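Local coordinates for protein 5-carboxymethyl-2-hydroxymuconate semialdehyde dehydrogenase (PDB 2D4E) that probably oxidises 5-carboxymethyl-2-hydroxymuconate semialdehyde to the corresponding acid with NAD as cofactor, as a member of the aldehyde dehydrogenase family, at residues M1-R6 / I10-I15; P337-T342 / S380-D385; R484-T489 / D493-L498; A133-Y138 / L187-T192. One frame throughout, in Å; residues are numbered along the deposited sequence.

Along the chain, contact 1 comes first, then contact 4, contact 2 and contact 3, each closing before the next opens. They form two touching pairs. Contacts 1 and 2, with centres 14 Å apart, meet where Tyr-3 of the N-terminal arm reaches Asp-339, Arg-382 and Glu-384. Contacts 3 and 4, with centres 11 Å apart, join helices 118-136 and 175-188 to helix 488-495, notably through Tyr-495 O and Asn-191 ND2. Between contacts 2 and 3 the centres are 43 Å apart, on opposite sides of the chain's centre. One pair thus joins the N-terminal segment to peripheral loops, whereas the other packs near bound NAD and, through contact 3, at a subunit interface.

Contact 1: M1-R6 / I10-I15; sequences MRYADR and ISWETI
A chi1 of 179° turns Arg-2 CG opposite its own backbone N, and the chain, extended from there to NE, runs over one face of the Trp-12 indole; Trp-12 CG is likewise trans to N. The evidence for a CH-pi contact is direct: Arg-2 CG stands 3.6 Å from the centroid of the five-membered ring of Trp-12, only 9° off the ring normal. Arg-2 CA and Tyr-3 N cover the same face, while Ile-15 CD1 lies over the opposite one. At the end of the chain, the guanidinium has Trp-12 CB over one face and carboxylates at its edge. Arg-2 NH2 donates in plane to the syn lone pair of Glu-13 OE2, 3.2 Å away and nearly straight at 164°. The same NH2 meets the anti lone pair of Asp-5 OD1 at 3.0 Å, completing a three-residue salt-bridge network. On the backbone, Trp-12 N donates to Asp-5 O at 2.8 Å. Next along, Arg-6 and Ser-11 form an antiparallel non-hydrogen-bonded pair with CA atoms 4.3 Å apart. This is the geometry of a short beta hairpin, strands 6-7 and 10-11, running straight into helix 12-24 with Ser-11 at the N-cap.

Contact 2: P337-T342 / S380-D385; sequences PLDPET and SFRGED
This is a loop-to-loop salt bridge, Asp-339 to Arg-382, near the periphery of the chain: segment 337-342 lies between helices 315-331 and 350-365. The other loop, 380-385, links strands 369-372 and 395-398 at one end of the mixed sheet. Two nitrogens of one guanidinium reach the two carboxylate oxygens, Arg-382 NE meeting Asp-339 OD1 at 2.7 Å and Arg-382 NH2 meeting Asp-339 OD2 also at 2.7 Å. The pairing is not coplanar, since the planes are 68° apart, and both bonds are bent, the NE one (124°) enough to be weak. A chi1 of 178° swings the Asp-339 carboxylate toward the arginine. OD2 also closes an Asx turn by accepting from Glu-341 N at 2.9 Å, within the type I turn 339-342; this N-H and Arg-382 NH2 approach OD2 from opposite faces of the carboxylate. The partner loop is a type I turn too, from Ser-380 to Gly-383. A water donates to Asp-339 OD1 at 3.0 Å and to Glu-384 OE1 at 2.6 Å, which probably eases the proximity of these two acids. Ser-380 OG donates to the anti lone pair of Glu-384 OE1 at 2.8 Å, while Tyr-3 holds OE2. The Glu-341 side chain crosses that of Arg-382 at about a right angle, its CG 3.5 Å from Arg-382 NH2, and Phe-381 CE2 approaches Glu-341 CB at 4.3 Å.

Contact 3: R484-T489 / D493-L498; sequences RREGGT and DFYTDL
Glu-486 OE1 lies at the edge of the Tyr-495 ring, in its plane, 3.4 Å from Tyr-495 CE1; over the centre of one ring face stands Phe-494 CD1, 3.5 Å above it. The second flat pair meets differently: Phe-494 CD2 lies over one face of the Arg-484 guanidinium, toward its rim, and Arg-484 NE is 4.2 Å from Phe-494 CD2, at the phenyl edge, the planes being 75° apart. Here the loop before helix 488-495 folds back on the end of that helix, just where it passes into strand 496-504, which pairs antiparallel with strand 154-162. The site also belongs to a subunit interface: Arg-484 NH2 forms a salt bridge with Asp-483 of the second subunit, and Arg-485 NH2 bonds to Leu-498 O of that subunit. Glu-486, whose side chain is about 8 Å from bound NAD, is shared between Tyr-495 and Arg-182, so its buried OE2 has a charged partner besides the phenol. A bend at chi2 (-69°) brings the Glu-486 carboxylate to the phenol, the two side chains crossing at about a right angle. Tyr-495 OH donates to Glu-486 OE2 at 2.6 Å, arriving on the syn side, 23° out of the carboxylate plane.

Contact 4: A133-Y138 / L187-T192; sequences AFYAEY and LAFGNT
Tyr-135, on helix 118-136, and Tyr-138 just along the chain face Ala-188 and Phe-189 where helix 175-188 ends in a Schellman motif, with Gly-190 (phi 88°) as the C-prime residue, Asn-191 N bonded to Ala-186 O, and Gly-190 N to Leu-187 O at 3.1 Å. The methyl of Ala-188 does the backbone-level packing: its CB is 3.5 Å from Tyr-135 O and 4.0 Å from Tyr-135 CB. Phe-189, with chi1 at -60°, sends its ring back to both tyrosines. Its CZ meets Tyr-135 CD2 at 4.0 Å; the ring planes stand at 89° to each other, yet the approach is oblique. Tyr-138 CB comes to the phenylalanine edge, in plane, 3.9 Å from Phe-189 CE2. Helix 175-188 is the crossover of a beta-alpha-beta unit joining parallel strands 166-169 and 193-196. Polar atoms at the border find partners in other parts of the chain, Tyr-135 OH weakly in Gly-487 N and Ala-188 O in Arg-88 NH2. With no hydrogen bond between the two segments, their fit rests on shape and apolar burial.

Contact 1: M1-R6 / I10-I15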
loop_
_atom_site.group_PDB
_atom_site.type_symbol
_atom_site.label_atom_id
_atom_site.label_comp_id
_atom_site.label_asym_id
_atom_site.label_seq_id
_atom_site.Cartn_x
_atom_site.Cartn_y
_atom_site.Cartn_z
ATOM N N MET C 1 -22.627 6.610 -50.488
ATOM C CA MET C 1 -23.354 7.860 -50.127
ATOM C C MET C 1 -22.478 8.738 -49.245
ATOM O O MET C 1 -22.143 8.364 -48.121
ATOM C CB MET C 1 -24.643 7.525 -49.368
ATOM C CG MET C 1 -25.917 8.162 -49.925
ATOM S SD MET C 1 -25.994 9.974 -49.885
ATOM C CE MET C 1 -26.729 10.261 -48.294
ATOM N N ARG C 2 -22.096 9.899 -49.765
ATOM C CA ARG C 2 -21.288 10.844 -49.004
ATOM C C ARG C 2 -22.295 11.582 -48.126
ATOM O O ARG C 2 -23.005 12.464 -48.603
ATOM C CB ARG C 2 -20.606 11.829 -49.951
ATOM C CG ARG C 2 -19.745 12.885 -49.275
ATOM C CD ARG C 2 -19.725 14.163 -50.113
ATOM N NE ARG C 2 -18.706 15.116 -49.679
ATOM C CZ ARG C 2 -17.408 14.988 -49.933
ATOM N NH1 ARG C 2 -16.965 13.943 -50.621
ATOM N NH2 ARG C 2 -16.551 15.904 -49.499
ATOM N N TYR C 3 -22.376 11.214 -46.853
ATOM C CA TYR C 3 -23.334 11.866 -45.973
ATOM C C TYR C 3 -22.946 13.296 -45.620
ATOM O O TYR C 3 -23.817 14.133 -45.400
ATOM C CB TYR C 3 -23.543 11.045 -44.693
ATOM C CG TYR C 3 -24.062 9.652 -44.959
ATOM C CD1 TYR C 3 -23.193 8.558 -44.992
ATOM C CD2 TYR C 3 -25.410 9.436 -45.257
ATOM C CE1 TYR C 3 -23.653 7.280 -45.320
ATOM C CE2 TYR C 3 -25.880 8.163 -45.590
ATOM C CZ TYR C 3 -24.994 7.092 -45.620
ATOM O OH TYR C 3 -25.444 5.830 -45.952
ATOM N N ALA C 4 -21.646 13.580 -45.578
ATOM C CA ALA C 4 -21.175 14.925 -45.247
ATOM C C ALA C 4 -19.708 15.100 -45.619
ATOM O O ALA C 4 -19.004 14.119 -45.855
ATOM C CB ALA C 4 -21.378 15.189 -43.754
ATOM N N ASP C 5 -19.241 16.345 -45.675
ATOM C CA ASP C 5 -17.845 16.608 -46.021
ATOM C C ASP C 5 -16.898 16.022 -44.983
ATOM O O ASP C 5 -15.814 15.544 -45.316
ATOM C CB ASP C 5 -17.588 18.111 -46.143
ATOM C CG ASP C 5 -18.313 18.725 -47.316
ATOM O OD1 ASP C 5 -18.223 18.150 -48.420
ATOM O OD2 ASP C 5 -18.968 19.775 -47.137
ATOM N N ARG C 6 -17.316 16.072 -43.724
ATOM C CA ARG C 6 -16.516 15.544 -42.631
ATOM C C ARG C 6 -17.420 14.800 -41.656
ATOM O O ARG C 6 -18.555 15.210 -41.408
ATOM C CB ARG C 6 -15.803 16.682 -41.890
ATOM C CG ARG C 6 -15.092 17.686 -42.793
ATOM C CD ARG C 6 -14.274 18.676 -41.975
ATOM N NE ARG C 6 -13.082 18.052 -41.407
ATOM C CZ ARG C 6 -11.990 17.746 -42.105
ATOM N NH1 ARG C 6 -11.931 18.012 -43.404
ATOM N NH2 ARG C 6 -10.956 17.167 -41.505
ATOM N N ILE C 10 -13.361 13.831 -39.533
ATOM C CA ILE C 10 -12.573 13.197 -40.587
ATOM C C ILE C 10 -13.133 13.554 -41.969
ATOM O O ILE C 10 -14.339 13.456 -42.205
ATOM C CB ILE C 10 -12.564 11.659 -40.409
ATOM C CG1 ILE C 10 -12.041 11.305 -39.013
ATOM C CG2 ILE C 10 -11.694 11.012 -41.473
ATOM C CD1 ILE C 10 -12.152 9.832 -38.664
ATOM N N SER C 11 -12.258 13.975 -42.877
ATOM C CA SER C 11 -12.688 14.362 -44.219
ATOM C C SER C 11 -13.160 13.150 -45.005
ATOM O O SER C 11 -12.628 12.051 -44.849
ATOM C CB SER C 11 -11.544 15.041 -44.976
ATOM O OG SER C 11 -10.551 14.099 -45.335
ATOM N N TRP C 12 -14.155 13.347 -45.860
ATOM C CA TRP C 12 -14.656 12.236 -46.648
ATOM C C TRP C 12 -13.550 11.696 -47.554
ATOM O O TRP C 12 -13.519 10.505 -47.861
ATOM C CB TRP C 12 -15.876 12.659 -47.479
ATOM C CG TRP C 12 -16.689 11.480 -47.918
ATOM C CD1 TRP C 12 -16.582 10.800 -49.100
ATOM C CD2 TRP C 12 -17.645 10.761 -47.127
ATOM N NE1 TRP C 12 -17.408 9.698 -49.089
ATOM C CE2 TRP C 12 -18.070 9.650 -47.890
ATOM C CE3 TRP C 12 -18.179 10.946 -45.843
ATOM C CZ2 TRP C 12 -19.007 8.723 -47.410
ATOM C CZ3 TRP C 12 -19.113 10.021 -45.365
ATOM C CH2 TRP C 12 -19.514 8.926 -46.150
ATOM N N GLU C 13 -12.636 12.573 -47.970
ATOM C CA GLU C 13 -11.526 12.170 -48.832
ATOM C C GLU C 13 -10.675 11.109 -48.138
ATOM O O GLU C 13 -10.269 10.125 -48.758
ATOM C CB GLU C 13 -10.652 13.380 -49.192
ATOM C CG GLU C 13 -11.286 14.370 -50.172
ATOM C CD GLU C 13 -12.534 15.048 -49.624
ATOM O OE1 GLU C 13 -12.465 15.627 -48.517
ATOM O OE2 GLU C 13 -13.584 15.009 -50.309
ATOM N N THR C 14 -10.405 11.321 -46.852
ATOM C CA THR C 14 -9.625 10.380 -46.054
ATOM C C THR C 14 -10.337 9.031 -46.003
ATOM O O THR C 14 -9.720 7.981 -46.189
ATOM C CB THR C 14 -9.450 10.888 -44.610
ATOM O OG1 THR C 14 -8.705 12.108 -44.625
ATOM C CG2 THR C 14 -8.722 9.858 -43.757
ATOM N N ILE C 15 -11.641 9.068 -45.745
ATOM C CA ILE C 15 -12.447 7.851 -45.670
ATOM C C ILE C 15 -12.290 6.991 -46.921
ATOM O O ILE C 15 -12.064 5.786 -46.829
ATOM C CB ILE C 15 -13.946 8.194 -45.474
ATOM C CG1 ILE C 15 -14.159 8.762 -44.071
ATOM C CG2 ILE C 15 -14.814 6.959 -45.695
ATOM C CD1 ILE C 15 -15.566 9.250 -43.820
#

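Contact 2: P337-T342 / S380-D385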
loop_
_atom_site.group_PDB
_atom_site.type_symbol
_atom_site.label_atom_id
_atom_site.label_comp_id
_atom_site.label_asym_id
_atom_site.label_seq_id
_atom_site.Cartn_x
_atom_site.Cartn_y
_atom_site.Cartn_z
ATOM N N PRO C 337 -22.604 3.161 -40.648
ATOM C CA PRO C 337 -21.583 3.600 -39.689
ATOM C C PRO C 337 -20.986 4.970 -40.008
ATOM O O PRO C 337 -20.616 5.711 -39.101
ATOM C CB PRO C 337 -20.532 2.489 -39.766
ATOM C CG PRO C 337 -21.339 1.283 -40.113
ATOM C CD PRO C 337 -22.281 1.824 -41.174
ATOM N N LEU C 338 -20.889 5.296 -41.293
ATOM C CA LEU C 338 -20.321 6.572 -41.724
ATOM C C LEU C 338 -21.318 7.730 -41.762
ATOM O O LEU C 338 -20.954 8.854 -42.114
ATOM C CB LEU C 338 -19.667 6.405 -43.099
ATOM C CG LEU C 338 -18.501 5.407 -43.132
ATOM C CD1 LEU C 338 -18.019 5.194 -44.570
ATOM C CD2 LEU C 338 -17.368 5.928 -42.267
ATOM N N ASP C 339 -22.568 7.457 -41.401
ATOM C CA ASP C 339 -23.611 8.485 -41.371
ATOM C C ASP C 339 -23.676 9.103 -39.969
ATOM O O ASP C 339 -24.027 8.431 -39.002
ATOM C CB ASP C 339 -24.961 7.861 -41.743
ATOM C CG ASP C 339 -26.116 8.858 -41.695
ATOM O OD1 ASP C 339 -27.239 8.467 -42.082
ATOM O OD2 ASP C 339 -25.919 10.019 -41.269
ATOM N N PRO C 340 -23.333 10.395 -39.840
ATOM C CA PRO C 340 -23.374 11.041 -38.521
ATOM C C PRO C 340 -24.705 10.956 -37.767
ATOM O O PRO C 340 -24.746 11.174 -36.555
ATOM C CB PRO C 340 -22.945 12.485 -38.819
ATOM C CG PRO C 340 -23.253 12.658 -40.284
ATOM C CD PRO C 340 -22.854 11.334 -40.868
ATOM N N GLU C 341 -25.782 10.624 -38.472
ATOM C CA GLU C 341 -27.099 10.515 -37.843
ATOM C C GLU C 341 -27.359 9.139 -37.230
ATOM O O GLU C 341 -28.273 8.978 -36.424
ATOM C CB GLU C 341 -28.199 10.815 -38.863
ATOM C CG GLU C 341 -28.222 12.252 -39.329
ATOM C CD GLU C 341 -28.473 13.208 -38.187
ATOM O OE1 GLU C 341 -29.595 13.182 -37.629
ATOM O OE2 GLU C 341 -27.546 13.978 -37.843
ATOM N N THR C 342 -26.553 8.156 -37.617
ATOM C CA THR C 342 -26.702 6.787 -37.131
ATOM C C THR C 342 -26.396 6.621 -35.644
ATOM O O THR C 342 -25.445 7.209 -35.130
ATOM C CB THR C 342 -25.776 5.833 -37.908
ATOM O OG1 THR C 342 -26.088 5.894 -39.306
ATOM C CG2 THR C 342 -25.936 4.398 -37.400
ATOM N N SER C 380 -33.121 2.115 -43.354
ATOM C CA SER C 380 -32.362 2.967 -42.452
ATOM C C SER C 380 -33.227 4.155 -42.081
ATOM O O SER C 380 -34.312 4.344 -42.634
ATOM C CB SER C 380 -31.086 3.477 -43.121
ATOM O OG SER C 380 -31.373 4.550 -44.007
ATOM N N PHE C 381 -32.737 4.950 -41.140
ATOM C CA PHE C 381 -33.430 6.143 -40.687
ATOM C C PHE C 381 -33.668 7.078 -41.876
ATOM O O PHE C 381 -34.648 7.823 -41.903
ATOM C CB PHE C 381 -32.579 6.853 -39.623
ATOM C CG PHE C 381 -32.914 8.308 -39.449
ATOM C CD1 PHE C 381 -34.109 8.697 -38.848
ATOM C CD2 PHE C 381 -32.045 9.292 -39.916
ATOM C CE1 PHE C 381 -34.437 10.050 -38.712
ATOM C CE2 PHE C 381 -32.362 10.649 -39.788
ATOM C CZ PHE C 381 -33.559 11.029 -39.185
ATOM N N ARG C 382 -32.765 7.038 -42.852
ATOM C CA ARG C 382 -32.883 7.896 -44.027
ATOM C C ARG C 382 -33.662 7.260 -45.173
ATOM O O ARG C 382 -33.721 7.816 -46.271
ATOM C CB ARG C 382 -31.499 8.309 -44.534
ATOM C CG ARG C 382 -30.675 9.090 -43.529
ATOM C CD ARG C 382 -29.534 9.808 -44.222
ATOM N NE ARG C 382 -28.617 10.437 -43.279
ATOM C CZ ARG C 382 -27.955 11.561 -43.530
ATOM N NH1 ARG C 382 -28.119 12.181 -44.691
ATOM N NH2 ARG C 382 -27.116 12.058 -42.632
ATOM N N GLY C 383 -34.253 6.096 -44.918
ATOM C CA GLY C 383 -35.024 5.425 -45.947
ATOM C C GLY C 383 -34.207 4.561 -46.887
ATOM O O GLY C 383 -34.722 4.103 -47.906
ATOM N N GLU C 384 -32.939 4.328 -46.553
ATOM C CA GLU C 384 -32.063 3.506 -47.387
ATOM C C GLU C 384 -32.350 2.026 -47.164
ATOM O O GLU C 384 -32.815 1.630 -46.097
ATOM C CB GLU C 384 -30.594 3.762 -47.042
ATOM C CG GLU C 384 -30.131 5.194 -47.195
ATOM C CD GLU C 384 -28.869 5.469 -46.392
ATOM O OE1 GLU C 384 -28.944 5.434 -45.149
ATOM O OE2 GLU C 384 -27.807 5.715 -46.998
ATOM N N ASP C 385 -32.064 1.212 -48.174
ATOM C CA ASP C 385 -32.262 -0.230 -48.074
ATOM C C ASP C 385 -31.047 -0.803 -47.341
ATOM O O ASP C 385 -29.906 -0.583 -47.754
ATOM C CB ASP C 385 -32.399 -0.835 -49.478
ATOM C CG ASP C 385 -32.245 -2.344 -49.488
ATOM O OD1 ASP C 385 -32.802 -3.014 -48.592
ATOM O OD2 ASP C 385 -31.571 -2.861 -50.405
HETATM O O HOH W 1 -27.462 5.639 -43.045
#

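Contact 3: R484-T489 / D493-L498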
loop_
_atom_site.group_PDB
_atom_site.type_symbol
_atom_site.label_atom_id
_atom_site.label_comp_id
_atom_site.label_asym_id
_atom_site.label_seq_id
_atom_site.Cartn_x
_atom_site.Cartn_y
_atom_site.Cartn_z
ATOM N N ARG C 484 -8.477 -12.555 -12.607
ATOM C CA ARG C 484 -7.371 -11.605 -12.647
ATOM C C ARG C 484 -7.931 -10.216 -12.908
ATOM O O ARG C 484 -9.116 -10.055 -13.211
ATOM C CB ARG C 484 -6.389 -11.956 -13.764
ATOM C CG ARG C 484 -5.811 -13.357 -13.692
ATOM C CD ARG C 484 -4.541 -13.364 -12.892
ATOM N NE ARG C 484 -3.849 -14.647 -12.971
ATOM C CZ ARG C 484 -2.696 -14.897 -12.367
ATOM N NH1 ARG C 484 -2.115 -13.945 -11.652
ATOM N NH2 ARG C 484 -2.135 -16.095 -12.465
ATOM N N ARG C 485 -7.071 -9.212 -12.809
ATOM C CA ARG C 485 -7.499 -7.842 -13.034
ATOM C C ARG C 485 -6.503 -7.056 -13.870
ATOM O O ARG C 485 -5.312 -7.363 -13.892
ATOM C CB ARG C 485 -7.702 -7.138 -11.692
ATOM C CG ARG C 485 -8.825 -7.717 -10.835
ATOM C CD ARG C 485 -10.200 -7.253 -11.306
ATOM N NE ARG C 485 -11.256 -7.814 -10.468
ATOM C CZ ARG C 485 -11.785 -9.027 -10.627
ATOM N NH1 ARG C 485 -11.369 -9.822 -11.605
ATOM N NH2 ARG C 485 -12.723 -9.455 -9.793
ATOM N N GLU C 486 -7.019 -6.055 -14.575
ATOM C CA GLU C 486 -6.209 -5.154 -15.389
ATOM C C GLU C 486 -6.432 -3.777 -14.764
ATOM O O GLU C 486 -7.371 -3.596 -13.979
ATOM C CB GLU C 486 -6.685 -5.131 -16.848
ATOM C CG GLU C 486 -6.282 -6.339 -17.689
ATOM C CD GLU C 486 -4.784 -6.401 -17.969
ATOM O OE1 GLU C 486 -4.074 -5.406 -17.724
ATOM O OE2 GLU C 486 -4.312 -7.446 -18.450
ATOM N N GLY C 487 -5.576 -2.818 -15.102
ATOM C CA GLY C 487 -5.726 -1.479 -14.558
ATOM C C GLY C 487 -4.646 -1.085 -13.564
ATOM O O GLY C 487 -4.535 -1.685 -12.493
ATOM N N GLY C 488 -3.853 -0.075 -13.920
ATOM C CA GLY C 488 -2.790 0.401 -13.046
ATOM C C GLY C 488 -1.921 -0.663 -12.388
ATOM O O GLY C 488 -1.390 -1.554 -13.052
ATOM N N THR C 489 -1.778 -0.569 -11.072
ATOM C CA THR C 489 -0.967 -1.515 -10.316
ATOM C C THR C 489 -1.546 -2.930 -10.281
ATOM O O THR C 489 -0.812 -3.895 -10.076
ATOM C CB THR C 489 -0.779 -1.034 -8.867
ATOM O OG1 THR C 489 -2.062 -0.890 -8.241
ATOM C CG2 THR C 489 -0.061 0.296 -8.841
ATOM N N ASP C 493 0.249 -7.656 -11.038
ATOM C CA ASP C 493 0.167 -9.002 -10.495
ATOM C C ASP C 493 0.186 -10.086 -11.549
ATOM O O ASP C 493 0.525 -11.234 -11.259
ATOM C CB ASP C 493 -1.072 -9.139 -9.616
ATOM C CG ASP C 493 -0.817 -8.669 -8.201
ATOM O OD1 ASP C 493 -0.075 -9.377 -7.478
ATOM O OD2 ASP C 493 -1.339 -7.593 -7.824
ATOM N N PHE C 494 -0.172 -9.729 -12.776
ATOM C CA PHE C 494 -0.162 -10.703 -13.853
ATOM C C PHE C 494 1.092 -10.609 -14.713
ATOM O O PHE C 494 1.711 -11.624 -15.014
ATOM C CB PHE C 494 -1.400 -10.547 -14.745
ATOM C CG PHE C 494 -1.349 -11.382 -16.000
ATOM C CD1 PHE C 494 -0.983 -10.812 -17.218
ATOM C CD2 PHE C 494 -1.643 -12.742 -15.959
ATOM C CE1 PHE C 494 -0.911 -11.586 -18.383
ATOM C CE2 PHE C 494 -1.575 -13.529 -17.114
ATOM C CZ PHE C 494 -1.207 -12.949 -18.332
ATOM N N TYR C 495 1.469 -9.390 -15.091
ATOM C CA TYR C 495 2.623 -9.182 -15.958
ATOM C C TYR C 495 4.003 -9.277 -15.317
ATOM O O TYR C 495 5.003 -9.303 -16.032
ATOM C CB TYR C 495 2.500 -7.835 -16.679
ATOM C CG TYR C 495 1.267 -7.716 -17.557
ATOM C CD1 TYR C 495 0.148 -6.989 -17.134
ATOM C CD2 TYR C 495 1.210 -8.350 -18.802
ATOM C CE1 TYR C 495 -0.998 -6.896 -17.935
ATOM C CE2 TYR C 495 0.071 -8.266 -19.606
ATOM C CZ TYR C 495 -1.023 -7.541 -19.168
ATOM O OH TYR C 495 -2.144 -7.465 -19.959
ATOM N N THR C 496 4.067 -9.326 -13.988
ATOM C CA THR C 496 5.353 -9.419 -13.307
ATOM C C THR C 496 5.354 -10.533 -12.269
ATOM O O THR C 496 4.302 -11.061 -11.918
ATOM C CB THR C 496 5.724 -8.087 -12.593
ATOM O OG1 THR C 496 4.844 -7.864 -11.483
ATOM C CG2 THR C 496 5.621 -6.913 -13.553
ATOM N N ASP C 497 6.546 -10.893 -11.795
ATOM C CA ASP C 497 6.707 -11.932 -10.778
ATOM C C ASP C 497 7.245 -11.314 -9.495
ATOM O O ASP C 497 8.167 -10.491 -9.538
ATOM C CB ASP C 497 7.712 -13.003 -11.217
ATOM C CG ASP C 497 7.218 -13.841 -12.378
ATOM O OD1 ASP C 497 6.014 -14.175 -12.412
ATOM O OD2 ASP C 497 8.053 -14.182 -13.245
ATOM N N LEU C 498 6.672 -11.712 -8.360
ATOM C CA LEU C 498 7.129 -11.222 -7.068
ATOM C C LEU C 498 8.343 -12.047 -6.656
ATOM O O LEU C 498 8.462 -13.223 -7.008
ATOM C CB LEU C 498 6.032 -11.366 -6.006
ATOM C CG LEU C 498 4.964 -10.264 -5.945
ATOM C CD1 LEU C 498 3.755 -10.756 -5.147
ATOM C CD2 LEU C 498 5.562 -9.004 -5.321
#

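Contact 4: A133-Y138 / L187-T192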
loop_
_atom_site.group_PDB
_atom_site.type_symbol
_atom_site.label_atom_id
_atom_site.label_comp_id
_atom_site.label_asym_id
_atom_site.label_seq_id
_atom_site.Cartn_x
_atom_site.Cartn_y
_atom_site.Cartn_z
ATOM N N ALA C 133 -0.357 6.184 -22.903
ATOM C CA ALA C 133 0.056 7.333 -22.111
ATOM C C ALA C 133 -0.078 7.011 -20.626
ATOM O O ALA C 133 0.742 7.437 -19.802
ATOM C CB ALA C 133 -0.796 8.551 -22.464
ATOM N N PHE C 134 -1.122 6.251 -20.299
ATOM C CA PHE C 134 -1.410 5.849 -18.927
ATOM C C PHE C 134 -0.334 4.925 -18.355
ATOM O O PHE C 134 0.306 5.247 -17.355
ATOM C CB PHE C 134 -2.770 5.151 -18.877
ATOM C CG PHE C 134 -3.154 4.649 -17.514
ATOM C CD1 PHE C 134 -3.422 5.539 -16.476
ATOM C CD2 PHE C 134 -3.262 3.283 -17.271
ATOM C CE1 PHE C 134 -3.798 5.078 -15.215
ATOM C CE2 PHE C 134 -3.637 2.810 -16.010
ATOM C CZ PHE C 134 -3.906 3.712 -14.980
ATOM N N TYR C 135 -0.131 3.775 -18.988
ATOM C CA TYR C 135 0.858 2.829 -18.491
ATOM C C TYR C 135 2.299 3.304 -18.614
ATOM O O TYR C 135 3.189 2.771 -17.954
ATOM C CB TYR C 135 0.679 1.472 -19.169
ATOM C CG TYR C 135 -0.497 0.712 -18.606
ATOM C CD1 TYR C 135 -1.694 0.601 -19.317
ATOM C CD2 TYR C 135 -0.422 0.131 -17.340
ATOM C CE1 TYR C 135 -2.791 -0.079 -18.778
ATOM C CE2 TYR C 135 -1.509 -0.548 -16.790
ATOM C CZ TYR C 135 -2.687 -0.652 -17.514
ATOM O OH TYR C 135 -3.744 -1.352 -16.985
ATOM N N ALA C 136 2.525 4.315 -19.445
ATOM C CA ALA C 136 3.864 4.857 -19.611
ATOM C C ALA C 136 4.356 5.343 -18.250
ATOM O O ALA C 136 5.548 5.262 -17.941
ATOM C CB ALA C 136 3.847 6.016 -20.613
ATOM N N GLU C 137 3.425 5.834 -17.438
ATOM C CA GLU C 137 3.753 6.351 -16.109
ATOM C C GLU C 137 3.935 5.278 -15.027
ATOM O O GLU C 137 4.341 5.599 -13.909
ATOM C CB GLU C 137 2.682 7.350 -15.652
ATOM C CG GLU C 137 2.493 8.557 -16.571
ATOM C CD GLU C 137 3.770 9.369 -16.784
ATOM O OE1 GLU C 137 4.487 9.638 -15.793
ATOM O OE2 GLU C 137 4.048 9.757 -17.945
ATOM N N TYR C 138 3.627 4.020 -15.340
ATOM C CA TYR C 138 3.792 2.936 -14.365
ATOM C C TYR C 138 5.088 2.148 -14.600
ATOM O O TYR C 138 5.546 1.414 -13.722
ATOM C CB TYR C 138 2.598 1.971 -14.408
ATOM C CG TYR C 138 1.328 2.531 -13.804
ATOM C CD1 TYR C 138 0.576 3.488 -14.478
ATOM C CD2 TYR C 138 0.903 2.132 -12.539
ATOM C CE1 TYR C 138 -0.572 4.041 -13.905
ATOM C CE2 TYR C 138 -0.239 2.676 -11.955
ATOM C CZ TYR C 138 -0.971 3.631 -12.644
ATOM O OH TYR C 138 -2.095 4.181 -12.074
ATOM N N LEU C 187 4.140 -4.124 -22.410
ATOM C CA LEU C 187 5.371 -3.439 -22.794
ATOM C C LEU C 187 5.939 -2.570 -21.681
ATOM O O LEU C 187 7.155 -2.560 -21.447
ATOM C CB LEU C 187 5.137 -2.573 -24.033
ATOM C CG LEU C 187 4.858 -3.310 -25.343
ATOM C CD1 LEU C 187 4.583 -2.289 -26.432
ATOM C CD2 LEU C 187 6.054 -4.190 -25.709
ATOM N N ALA C 188 5.067 -1.830 -21.002
ATOM C CA ALA C 188 5.519 -0.960 -19.922
ATOM C C ALA C 188 6.221 -1.762 -18.833
ATOM O O ALA C 188 7.201 -1.307 -18.238
ATOM C CB ALA C 188 4.340 -0.210 -19.322
ATOM N N PHE C 189 5.722 -2.965 -18.581
ATOM C CA PHE C 189 6.283 -3.804 -17.538
ATOM C C PHE C 189 7.472 -4.665 -17.961
ATOM O O PHE C 189 7.919 -5.538 -17.215
ATOM C CB PHE C 189 5.151 -4.632 -16.927
ATOM C CG PHE C 189 4.063 -3.781 -16.314
ATOM C CD1 PHE C 189 2.751 -4.230 -16.250
ATOM C CD2 PHE C 189 4.359 -2.512 -15.821
ATOM C CE1 PHE C 189 1.749 -3.429 -15.709
ATOM C CE2 PHE C 189 3.363 -1.703 -15.278
ATOM C CZ PHE C 189 2.057 -2.164 -15.223
ATOM N N GLY C 190 7.986 -4.408 -19.159
ATOM C CA GLY C 190 9.156 -5.126 -19.623
ATOM C C GLY C 190 8.994 -6.442 -20.344
ATOM O O GLY C 190 9.968 -7.184 -20.480
ATOM N N ASN C 191 7.789 -6.738 -20.817
ATOM C CA ASN C 191 7.548 -7.989 -21.534
ATOM C C ASN C 191 7.463 -7.764 -23.040
ATOM O O ASN C 191 7.182 -6.655 -23.493
ATOM C CB ASN C 191 6.246 -8.636 -21.055
ATOM C CG ASN C 191 6.285 -9.003 -19.590
ATOM O OD1 ASN C 191 7.186 -9.707 -19.146
ATOM N ND2 ASN C 191 5.308 -8.526 -18.829
ATOM N N THR C 192 7.717 -8.820 -23.808
ATOM C CA THR C 192 7.618 -8.739 -25.265
ATOM C C THR C 192 6.223 -9.248 -25.618
ATOM O O THR C 192 5.557 -9.875 -24.785
ATOM C CB THR C 192 8.701 -9.588 -25.970
ATOM O OG1 THR C 192 8.658 -10.931 -25.478
ATOM C CG2 THR C 192 10.080 -8.996 -25.714
#